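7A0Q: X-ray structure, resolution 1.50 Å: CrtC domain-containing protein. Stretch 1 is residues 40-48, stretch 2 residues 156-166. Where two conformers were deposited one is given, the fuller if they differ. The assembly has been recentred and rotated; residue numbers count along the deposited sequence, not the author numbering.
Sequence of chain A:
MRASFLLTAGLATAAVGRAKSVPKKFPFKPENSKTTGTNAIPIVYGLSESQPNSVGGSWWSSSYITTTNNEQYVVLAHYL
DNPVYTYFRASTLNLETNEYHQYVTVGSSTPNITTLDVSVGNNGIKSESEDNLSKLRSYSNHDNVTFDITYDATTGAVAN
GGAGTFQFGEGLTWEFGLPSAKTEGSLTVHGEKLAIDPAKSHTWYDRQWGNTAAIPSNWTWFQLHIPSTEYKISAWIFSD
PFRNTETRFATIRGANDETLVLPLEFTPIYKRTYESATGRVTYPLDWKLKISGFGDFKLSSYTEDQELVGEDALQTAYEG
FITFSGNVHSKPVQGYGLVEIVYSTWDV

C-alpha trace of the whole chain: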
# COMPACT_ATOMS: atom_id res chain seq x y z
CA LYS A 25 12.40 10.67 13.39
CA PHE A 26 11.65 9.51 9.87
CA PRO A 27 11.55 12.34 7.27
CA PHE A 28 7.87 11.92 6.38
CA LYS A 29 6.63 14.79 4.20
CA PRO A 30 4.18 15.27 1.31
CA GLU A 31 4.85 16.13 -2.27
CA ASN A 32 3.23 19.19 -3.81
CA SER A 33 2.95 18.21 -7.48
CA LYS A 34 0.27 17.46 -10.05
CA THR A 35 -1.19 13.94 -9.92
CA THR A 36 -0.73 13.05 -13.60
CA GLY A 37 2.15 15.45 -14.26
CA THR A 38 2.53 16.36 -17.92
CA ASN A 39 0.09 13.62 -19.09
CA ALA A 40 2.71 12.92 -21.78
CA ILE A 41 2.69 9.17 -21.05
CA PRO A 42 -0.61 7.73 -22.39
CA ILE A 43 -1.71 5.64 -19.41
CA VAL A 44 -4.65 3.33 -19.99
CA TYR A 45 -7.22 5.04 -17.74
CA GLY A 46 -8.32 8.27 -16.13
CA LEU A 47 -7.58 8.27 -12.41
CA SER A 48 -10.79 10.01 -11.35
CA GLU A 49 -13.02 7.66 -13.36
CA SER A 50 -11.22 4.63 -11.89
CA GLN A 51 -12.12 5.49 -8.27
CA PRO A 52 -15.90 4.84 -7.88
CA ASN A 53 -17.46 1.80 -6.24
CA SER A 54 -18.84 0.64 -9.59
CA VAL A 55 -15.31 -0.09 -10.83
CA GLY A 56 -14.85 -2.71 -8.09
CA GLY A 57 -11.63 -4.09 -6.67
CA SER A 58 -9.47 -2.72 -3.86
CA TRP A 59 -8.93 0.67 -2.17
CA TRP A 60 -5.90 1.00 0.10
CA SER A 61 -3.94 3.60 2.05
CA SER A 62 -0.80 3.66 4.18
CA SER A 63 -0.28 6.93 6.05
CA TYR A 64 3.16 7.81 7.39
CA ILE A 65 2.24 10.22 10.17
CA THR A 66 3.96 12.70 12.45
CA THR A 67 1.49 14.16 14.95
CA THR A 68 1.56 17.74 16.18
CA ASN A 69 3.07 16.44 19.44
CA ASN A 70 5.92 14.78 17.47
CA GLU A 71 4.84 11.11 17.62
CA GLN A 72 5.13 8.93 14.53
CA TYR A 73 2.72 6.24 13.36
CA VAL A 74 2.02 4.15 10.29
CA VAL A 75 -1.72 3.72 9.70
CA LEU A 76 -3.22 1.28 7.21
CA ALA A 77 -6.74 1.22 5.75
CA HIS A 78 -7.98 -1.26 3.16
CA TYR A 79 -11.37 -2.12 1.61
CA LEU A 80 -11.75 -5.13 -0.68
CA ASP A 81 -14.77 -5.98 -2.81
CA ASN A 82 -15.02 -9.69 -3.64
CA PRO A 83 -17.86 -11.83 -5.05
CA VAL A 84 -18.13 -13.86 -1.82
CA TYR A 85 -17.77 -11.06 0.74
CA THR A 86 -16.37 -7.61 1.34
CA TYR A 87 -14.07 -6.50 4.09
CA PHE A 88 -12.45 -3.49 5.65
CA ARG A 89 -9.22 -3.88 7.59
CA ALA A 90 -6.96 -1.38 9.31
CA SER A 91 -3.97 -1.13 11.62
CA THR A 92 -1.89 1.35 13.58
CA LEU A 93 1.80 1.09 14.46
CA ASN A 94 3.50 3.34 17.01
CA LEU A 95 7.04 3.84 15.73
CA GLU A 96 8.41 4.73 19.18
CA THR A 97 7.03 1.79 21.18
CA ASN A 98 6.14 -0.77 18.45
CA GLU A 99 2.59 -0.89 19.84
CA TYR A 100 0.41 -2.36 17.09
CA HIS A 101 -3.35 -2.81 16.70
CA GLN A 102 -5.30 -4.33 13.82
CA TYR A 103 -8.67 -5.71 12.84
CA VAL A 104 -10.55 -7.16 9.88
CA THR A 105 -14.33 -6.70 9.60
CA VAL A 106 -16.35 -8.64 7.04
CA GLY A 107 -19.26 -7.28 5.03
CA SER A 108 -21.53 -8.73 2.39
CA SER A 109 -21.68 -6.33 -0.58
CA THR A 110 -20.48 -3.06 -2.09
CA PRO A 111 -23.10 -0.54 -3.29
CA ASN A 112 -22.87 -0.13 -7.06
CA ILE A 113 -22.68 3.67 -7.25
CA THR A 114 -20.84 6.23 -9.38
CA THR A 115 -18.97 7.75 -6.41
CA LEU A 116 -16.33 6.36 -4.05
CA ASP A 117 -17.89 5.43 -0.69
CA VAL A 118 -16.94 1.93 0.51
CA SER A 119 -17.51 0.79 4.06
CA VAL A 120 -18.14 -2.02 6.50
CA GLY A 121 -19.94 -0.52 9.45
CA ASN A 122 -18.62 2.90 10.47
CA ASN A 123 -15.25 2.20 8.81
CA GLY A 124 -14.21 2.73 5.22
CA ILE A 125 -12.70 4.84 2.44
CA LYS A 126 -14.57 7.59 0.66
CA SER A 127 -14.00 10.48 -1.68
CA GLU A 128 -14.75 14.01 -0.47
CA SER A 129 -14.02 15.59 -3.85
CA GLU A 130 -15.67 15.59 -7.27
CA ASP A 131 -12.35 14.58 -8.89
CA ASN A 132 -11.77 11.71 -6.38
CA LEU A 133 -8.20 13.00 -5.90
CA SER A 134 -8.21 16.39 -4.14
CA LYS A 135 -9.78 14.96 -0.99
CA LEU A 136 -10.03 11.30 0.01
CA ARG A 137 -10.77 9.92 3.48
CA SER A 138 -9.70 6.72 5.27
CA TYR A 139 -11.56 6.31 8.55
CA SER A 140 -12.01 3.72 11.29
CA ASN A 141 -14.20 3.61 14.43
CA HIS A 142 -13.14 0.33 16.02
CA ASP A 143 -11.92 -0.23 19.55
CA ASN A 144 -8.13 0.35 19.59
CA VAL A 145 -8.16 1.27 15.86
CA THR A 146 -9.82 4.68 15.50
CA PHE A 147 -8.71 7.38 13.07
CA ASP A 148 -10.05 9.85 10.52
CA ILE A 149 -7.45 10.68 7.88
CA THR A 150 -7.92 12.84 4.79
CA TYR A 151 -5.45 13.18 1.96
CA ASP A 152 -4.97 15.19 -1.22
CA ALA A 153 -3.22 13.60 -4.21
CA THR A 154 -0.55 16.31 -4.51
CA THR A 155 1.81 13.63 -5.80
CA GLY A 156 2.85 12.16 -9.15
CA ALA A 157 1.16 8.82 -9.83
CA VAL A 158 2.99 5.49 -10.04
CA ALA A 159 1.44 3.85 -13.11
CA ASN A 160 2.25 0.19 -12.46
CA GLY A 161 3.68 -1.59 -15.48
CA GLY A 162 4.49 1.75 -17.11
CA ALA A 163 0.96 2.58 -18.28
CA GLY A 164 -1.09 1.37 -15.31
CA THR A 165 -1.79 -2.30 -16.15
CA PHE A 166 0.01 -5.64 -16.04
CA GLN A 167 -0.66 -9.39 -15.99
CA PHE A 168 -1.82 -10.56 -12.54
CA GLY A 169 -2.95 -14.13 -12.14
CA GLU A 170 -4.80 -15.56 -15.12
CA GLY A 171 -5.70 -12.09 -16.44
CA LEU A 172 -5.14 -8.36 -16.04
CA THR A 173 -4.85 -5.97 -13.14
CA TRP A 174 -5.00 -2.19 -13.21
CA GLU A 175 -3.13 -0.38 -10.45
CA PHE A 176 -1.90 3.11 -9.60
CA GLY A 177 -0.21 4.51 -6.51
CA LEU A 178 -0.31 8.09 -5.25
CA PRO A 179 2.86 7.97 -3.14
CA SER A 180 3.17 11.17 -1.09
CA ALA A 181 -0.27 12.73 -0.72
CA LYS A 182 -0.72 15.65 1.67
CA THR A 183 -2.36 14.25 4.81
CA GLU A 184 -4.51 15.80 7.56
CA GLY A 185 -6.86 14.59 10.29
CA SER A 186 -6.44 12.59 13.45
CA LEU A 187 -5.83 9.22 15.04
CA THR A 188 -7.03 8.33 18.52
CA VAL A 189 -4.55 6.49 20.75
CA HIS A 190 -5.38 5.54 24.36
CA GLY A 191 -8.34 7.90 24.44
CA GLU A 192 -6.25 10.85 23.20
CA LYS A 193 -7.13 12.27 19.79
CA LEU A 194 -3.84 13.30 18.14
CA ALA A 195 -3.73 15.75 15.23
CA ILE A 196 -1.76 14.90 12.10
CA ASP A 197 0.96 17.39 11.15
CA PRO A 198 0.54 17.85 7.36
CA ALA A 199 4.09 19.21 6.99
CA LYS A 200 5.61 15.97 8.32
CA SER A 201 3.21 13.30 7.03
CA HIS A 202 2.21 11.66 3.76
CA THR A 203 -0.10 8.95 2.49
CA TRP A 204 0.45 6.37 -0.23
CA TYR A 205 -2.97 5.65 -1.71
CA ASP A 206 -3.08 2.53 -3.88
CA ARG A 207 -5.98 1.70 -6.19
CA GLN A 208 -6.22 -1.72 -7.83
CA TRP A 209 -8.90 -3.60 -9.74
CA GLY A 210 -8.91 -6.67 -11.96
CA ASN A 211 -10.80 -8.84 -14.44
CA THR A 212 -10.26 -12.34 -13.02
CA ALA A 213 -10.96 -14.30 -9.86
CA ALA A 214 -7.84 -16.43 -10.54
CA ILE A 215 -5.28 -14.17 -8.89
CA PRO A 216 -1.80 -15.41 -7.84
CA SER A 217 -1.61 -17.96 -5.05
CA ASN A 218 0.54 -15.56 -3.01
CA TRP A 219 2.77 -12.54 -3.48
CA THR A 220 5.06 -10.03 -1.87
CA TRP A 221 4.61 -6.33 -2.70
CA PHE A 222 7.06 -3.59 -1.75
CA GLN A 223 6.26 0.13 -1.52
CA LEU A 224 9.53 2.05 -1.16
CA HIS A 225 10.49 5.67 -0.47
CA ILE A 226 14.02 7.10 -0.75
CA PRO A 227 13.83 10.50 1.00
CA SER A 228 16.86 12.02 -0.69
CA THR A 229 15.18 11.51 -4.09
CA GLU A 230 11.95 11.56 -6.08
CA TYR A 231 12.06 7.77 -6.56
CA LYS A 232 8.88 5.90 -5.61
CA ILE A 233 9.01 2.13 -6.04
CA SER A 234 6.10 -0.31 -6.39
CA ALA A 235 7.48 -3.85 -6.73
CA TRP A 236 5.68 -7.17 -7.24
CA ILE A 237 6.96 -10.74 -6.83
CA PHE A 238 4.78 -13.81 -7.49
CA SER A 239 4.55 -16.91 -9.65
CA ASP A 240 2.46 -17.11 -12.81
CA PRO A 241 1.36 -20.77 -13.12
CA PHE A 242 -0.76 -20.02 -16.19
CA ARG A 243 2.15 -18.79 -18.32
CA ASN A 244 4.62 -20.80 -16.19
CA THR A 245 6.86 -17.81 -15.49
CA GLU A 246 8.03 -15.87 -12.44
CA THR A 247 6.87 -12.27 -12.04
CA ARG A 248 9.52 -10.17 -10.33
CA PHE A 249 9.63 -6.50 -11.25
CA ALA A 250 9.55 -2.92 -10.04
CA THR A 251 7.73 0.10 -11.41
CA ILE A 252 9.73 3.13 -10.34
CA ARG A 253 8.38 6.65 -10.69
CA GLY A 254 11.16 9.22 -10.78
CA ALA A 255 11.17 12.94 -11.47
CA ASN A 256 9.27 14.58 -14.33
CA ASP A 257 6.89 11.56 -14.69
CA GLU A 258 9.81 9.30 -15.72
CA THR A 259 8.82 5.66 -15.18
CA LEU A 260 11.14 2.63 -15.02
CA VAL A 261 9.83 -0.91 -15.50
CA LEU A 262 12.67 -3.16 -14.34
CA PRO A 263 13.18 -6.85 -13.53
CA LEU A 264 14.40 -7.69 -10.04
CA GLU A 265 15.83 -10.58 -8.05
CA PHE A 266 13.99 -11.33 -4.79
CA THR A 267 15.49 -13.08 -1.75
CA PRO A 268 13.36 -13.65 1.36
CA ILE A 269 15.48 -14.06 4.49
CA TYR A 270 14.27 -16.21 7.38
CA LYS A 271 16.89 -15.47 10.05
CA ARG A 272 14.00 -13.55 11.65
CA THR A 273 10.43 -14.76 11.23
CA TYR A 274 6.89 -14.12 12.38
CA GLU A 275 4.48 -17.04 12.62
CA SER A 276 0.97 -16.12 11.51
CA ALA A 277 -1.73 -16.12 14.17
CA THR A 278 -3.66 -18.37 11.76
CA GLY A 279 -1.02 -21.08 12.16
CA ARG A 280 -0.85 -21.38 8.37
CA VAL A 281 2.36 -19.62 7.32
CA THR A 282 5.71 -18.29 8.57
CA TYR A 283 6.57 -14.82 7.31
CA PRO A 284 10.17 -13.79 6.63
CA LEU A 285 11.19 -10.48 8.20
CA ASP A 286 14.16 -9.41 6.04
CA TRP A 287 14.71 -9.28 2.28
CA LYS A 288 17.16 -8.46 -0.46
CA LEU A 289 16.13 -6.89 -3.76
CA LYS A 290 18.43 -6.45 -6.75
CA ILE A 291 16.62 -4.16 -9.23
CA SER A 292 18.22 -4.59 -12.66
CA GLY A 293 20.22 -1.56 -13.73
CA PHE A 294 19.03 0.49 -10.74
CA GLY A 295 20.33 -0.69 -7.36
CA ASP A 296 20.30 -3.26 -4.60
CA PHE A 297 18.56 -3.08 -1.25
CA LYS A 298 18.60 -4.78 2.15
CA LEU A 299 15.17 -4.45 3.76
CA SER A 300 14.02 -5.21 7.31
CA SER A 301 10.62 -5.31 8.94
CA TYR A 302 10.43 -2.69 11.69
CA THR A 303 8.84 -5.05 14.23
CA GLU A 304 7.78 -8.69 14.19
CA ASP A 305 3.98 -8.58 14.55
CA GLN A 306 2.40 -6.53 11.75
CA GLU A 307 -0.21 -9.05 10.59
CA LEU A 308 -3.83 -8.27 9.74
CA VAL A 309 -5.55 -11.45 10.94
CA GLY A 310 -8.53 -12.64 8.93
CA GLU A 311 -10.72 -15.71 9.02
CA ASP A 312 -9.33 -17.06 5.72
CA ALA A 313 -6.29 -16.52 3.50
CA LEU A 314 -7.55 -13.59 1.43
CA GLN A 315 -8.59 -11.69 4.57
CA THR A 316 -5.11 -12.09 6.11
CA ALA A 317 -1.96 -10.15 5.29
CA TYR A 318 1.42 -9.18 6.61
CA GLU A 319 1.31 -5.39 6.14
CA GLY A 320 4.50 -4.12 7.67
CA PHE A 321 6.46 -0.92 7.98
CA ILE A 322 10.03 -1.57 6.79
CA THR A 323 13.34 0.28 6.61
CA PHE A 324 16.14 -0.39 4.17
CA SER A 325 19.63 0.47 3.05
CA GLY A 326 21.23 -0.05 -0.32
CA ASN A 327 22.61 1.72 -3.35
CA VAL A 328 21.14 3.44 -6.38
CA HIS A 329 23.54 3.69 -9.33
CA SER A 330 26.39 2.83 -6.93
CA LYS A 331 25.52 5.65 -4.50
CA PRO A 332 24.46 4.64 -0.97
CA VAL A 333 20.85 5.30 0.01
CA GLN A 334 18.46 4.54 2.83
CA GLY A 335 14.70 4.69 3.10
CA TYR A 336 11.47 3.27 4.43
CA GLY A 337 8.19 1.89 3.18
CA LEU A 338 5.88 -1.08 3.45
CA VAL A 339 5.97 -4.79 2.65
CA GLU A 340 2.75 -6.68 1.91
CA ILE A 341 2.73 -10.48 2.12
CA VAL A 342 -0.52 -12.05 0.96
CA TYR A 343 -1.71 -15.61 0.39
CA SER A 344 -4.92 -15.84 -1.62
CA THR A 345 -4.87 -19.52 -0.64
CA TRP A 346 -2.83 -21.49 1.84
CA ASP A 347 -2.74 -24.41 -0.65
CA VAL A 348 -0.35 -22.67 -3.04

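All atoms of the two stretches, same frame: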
# COMPACT_ATOMS: atom_id res chain seq x y z
N ALA A 40 2.02 13.27 -20.54
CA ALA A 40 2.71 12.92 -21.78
C ALA A 40 2.73 11.41 -22.01
O ALA A 40 2.79 10.97 -23.16
CB ALA A 40 4.14 13.45 -21.75
N ILE A 41 2.71 10.62 -20.94
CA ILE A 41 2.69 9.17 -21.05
C ILE A 41 1.23 8.73 -21.12
O ILE A 41 0.46 9.06 -20.21
CB ILE A 41 3.40 8.51 -19.86
CG1 ILE A 41 4.90 8.83 -19.92
CG2 ILE A 41 3.15 7.01 -19.87
CD1 ILE A 41 5.63 8.57 -18.62
N PRO A 42 0.81 8.04 -22.18
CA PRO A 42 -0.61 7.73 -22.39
C PRO A 42 -1.07 6.52 -21.59
O PRO A 42 -1.26 5.39 -22.09
CB PRO A 42 -0.69 7.51 -23.90
CG PRO A 42 0.65 6.94 -24.26
CD PRO A 42 1.65 7.60 -23.31
N ILE A 43 -1.27 6.73 -20.29
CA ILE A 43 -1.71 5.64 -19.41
C ILE A 43 -3.12 5.19 -19.80
O ILE A 43 -3.87 5.90 -20.48
CB ILE A 43 -1.63 6.04 -17.93
CG1 ILE A 43 -2.54 7.23 -17.63
CG2 ILE A 43 -0.18 6.38 -17.56
CD1 ILE A 43 -2.61 7.59 -16.16
N VAL A 44 -3.48 3.97 -19.39
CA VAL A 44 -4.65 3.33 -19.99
C VAL A 44 -5.96 3.63 -19.27
O VAL A 44 -6.98 2.99 -19.55
CB VAL A 44 -4.46 1.80 -20.09
CG1 VAL A 44 -3.27 1.48 -20.97
CG2 VAL A 44 -4.31 1.17 -18.70
N TYR A 45 -5.97 4.62 -18.37
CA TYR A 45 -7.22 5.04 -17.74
C TYR A 45 -7.09 6.47 -17.23
O TYR A 45 -6.00 7.02 -17.11
CB TYR A 45 -7.62 4.10 -16.59
CG TYR A 45 -6.48 3.68 -15.70
CD1 TYR A 45 -5.87 4.58 -14.84
CD2 TYR A 45 -6.00 2.38 -15.74
CE1 TYR A 45 -4.81 4.20 -14.03
CE2 TYR A 45 -4.96 1.99 -14.94
CZ TYR A 45 -4.36 2.89 -14.09
OH TYR A 45 -3.32 2.50 -13.28
N GLY A 46 -8.25 7.06 -16.95
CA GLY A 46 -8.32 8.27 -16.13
C GLY A 46 -8.38 7.87 -14.66
O GLY A 46 -9.10 6.95 -14.29
N LEU A 47 -7.60 8.58 -13.84
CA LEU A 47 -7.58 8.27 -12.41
C LEU A 47 -8.95 8.49 -11.78
O LEU A 47 -9.45 7.62 -11.05
CB LEU A 47 -6.53 9.12 -11.70
CG LEU A 47 -5.11 8.97 -12.24
CD1 LEU A 47 -4.09 9.61 -11.30
CD2 LEU A 47 -4.76 7.49 -12.46
N SER A 48 -9.55 9.65 -12.04
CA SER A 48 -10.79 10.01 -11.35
C SER A 48 -11.89 9.00 -11.64
O SER A 48 -12.62 8.58 -10.74
CB SER A 48 -11.23 11.41 -11.80
OG SER A 48 -10.32 12.41 -11.38
N GLY A 156 2.84 12.79 -7.83
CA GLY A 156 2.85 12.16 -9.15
C GLY A 156 2.54 10.67 -9.08
O GLY A 156 3.14 9.94 -8.28
N ALA A 157 1.61 10.21 -9.92
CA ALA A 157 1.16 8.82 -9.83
C ALA A 157 2.24 7.84 -10.27
O ALA A 157 3.06 8.13 -11.15
CB ALA A 157 -0.08 8.60 -10.70
N VAL A 158 2.24 6.68 -9.61
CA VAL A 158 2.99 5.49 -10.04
C VAL A 158 2.03 4.67 -10.88
O VAL A 158 1.06 4.12 -10.35
CB VAL A 158 3.49 4.68 -8.84
CG1 VAL A 158 4.21 3.40 -9.29
CG2 VAL A 158 4.38 5.53 -7.92
N ALA A 159 2.28 4.59 -12.18
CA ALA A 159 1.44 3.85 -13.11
C ALA A 159 2.07 2.47 -13.29
O ALA A 159 2.98 2.29 -14.12
CB ALA A 159 1.30 4.59 -14.44
N ASN A 160 1.60 1.50 -12.50
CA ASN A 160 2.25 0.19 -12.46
C ASN A 160 2.32 -0.41 -13.85
O ASN A 160 1.37 -0.34 -14.63
CB ASN A 160 1.50 -0.72 -11.51
CG ASN A 160 1.79 -0.37 -10.07
OD1 ASN A 160 2.77 -0.84 -9.48
ND2 ASN A 160 0.97 0.50 -9.49
N GLY A 161 3.47 -1.02 -14.17
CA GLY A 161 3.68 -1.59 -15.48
C GLY A 161 4.07 -0.59 -16.54
O GLY A 161 4.32 -1.00 -17.69
N GLY A 162 4.11 0.69 -16.20
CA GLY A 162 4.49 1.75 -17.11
C GLY A 162 3.30 2.57 -17.55
O GLY A 162 3.39 3.80 -17.62
N ALA A 163 2.18 1.91 -17.83
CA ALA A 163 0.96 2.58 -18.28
C ALA A 163 -0.24 2.27 -17.41
O ALA A 163 -1.36 2.68 -17.74
CB ALA A 163 0.66 2.22 -19.74
N GLY A 164 -0.05 1.55 -16.31
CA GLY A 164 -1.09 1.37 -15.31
C GLY A 164 -1.69 -0.02 -15.26
O GLY A 164 -2.59 -0.25 -14.45
N THR A 165 -1.22 -0.96 -16.10
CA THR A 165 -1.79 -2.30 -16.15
C THR A 165 -0.69 -3.34 -16.35
O THR A 165 0.34 -3.06 -16.95
CB THR A 165 -2.85 -2.40 -17.27
OG1 THR A 165 -3.47 -3.70 -17.25
CG2 THR A 165 -2.23 -2.13 -18.65
N PHE A 166 -0.93 -4.54 -15.82
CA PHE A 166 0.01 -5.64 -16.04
C PHE A 166 -0.72 -6.96 -15.77
O PHE A 166 -1.84 -6.99 -15.26
CB PHE A 166 1.28 -5.49 -15.17
CG PHE A 166 1.05 -5.55 -13.68
CD1 PHE A 166 0.76 -4.39 -12.96
CD2 PHE A 166 1.19 -6.75 -12.97
CE1 PHE A 166 0.57 -4.43 -11.58
CE2 PHE A 166 1.01 -6.79 -11.60
CZ PHE A 166 0.70 -5.62 -10.89

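What holds the two stretches in register where they come closest? Stretch 1, an irregular segment without helix or strand, passes the loop of stretch 2 with the CA atoms of Ile43 and Ala163 just 4.2 Å apart. At this point the backbone of Val44 donates a hydrogen bond, its N lying 3.0 Å from Ala163 O, with a nearly straight N-H...O angle of 159°. The same carbonyl oxygen presses against the neighbouring side chain, Ile43 CB to Ala163 O being 3.4 Å, so one projecting oxygen is both bonded and closely packed.

How do the side chains on stretch 1 fit around the turn? A type II beta turn runs from Ala159 to Gly162, closed by a hydrogen bond of 2.9 Å from Gly162 N to Ala159 O. The methyl of Ala159 points toward stretch 1 and meets the CG2 branch of Ile43, with Ile43 CG2 and Ala159 CB 3.9 Å apart. The longer CG1 arm of Ile43, with chi1 in the p well, leads away from stretch 2. Ile41 also points toward the loop, and its CG2 rests 3.9 Å from Gly162 O. Val44 makes the next bump: its CG1 packs 4.2 Å from Ala163 CB, and its CG2 reaches Thr165 CG2 at 3.9 Å. Both valine methyls lie against Thr165, Val44 CG1 being 4.4 Å from Thr165 CG2, and Val44 CG2 also comes 4.5 Å from Gly164 C.

Why does the absence of a side chain at Gly164 matter? The space beside its CA is taken by the end of Tyr45. The CA-to-CB bond of Tyr45 runs sideways, but the ring carries its hydroxyl nearer, where Tyr45 OH donates a hydrogen bond of 3.1 Å to Gly164 O. That oxygen lies at the ring edge, near the ring plane. An ideal CB on Gly164 would point toward stretch 1 and come within 2.5 Å of Tyr45 OH, a clash; the glycine leaves the hollow that the phenol end fills. Its backbone angles, phi 109° and psi 1°, independently call for glycine, since a CB would also be jammed against the preceding carbonyl oxygen.

Does the contact continue beyond this loop? It does, but more sparsely. By Leu47 and Ala157 the backbones have separated, with their CA atoms 9.1 Å apart, and the leucine side chain spans much of the gap. Although its CA-to-CB bond points sideways, its end comes nearer, bringing Leu47 CD1 to 4.2 Å from Ala157 CB, which points toward it.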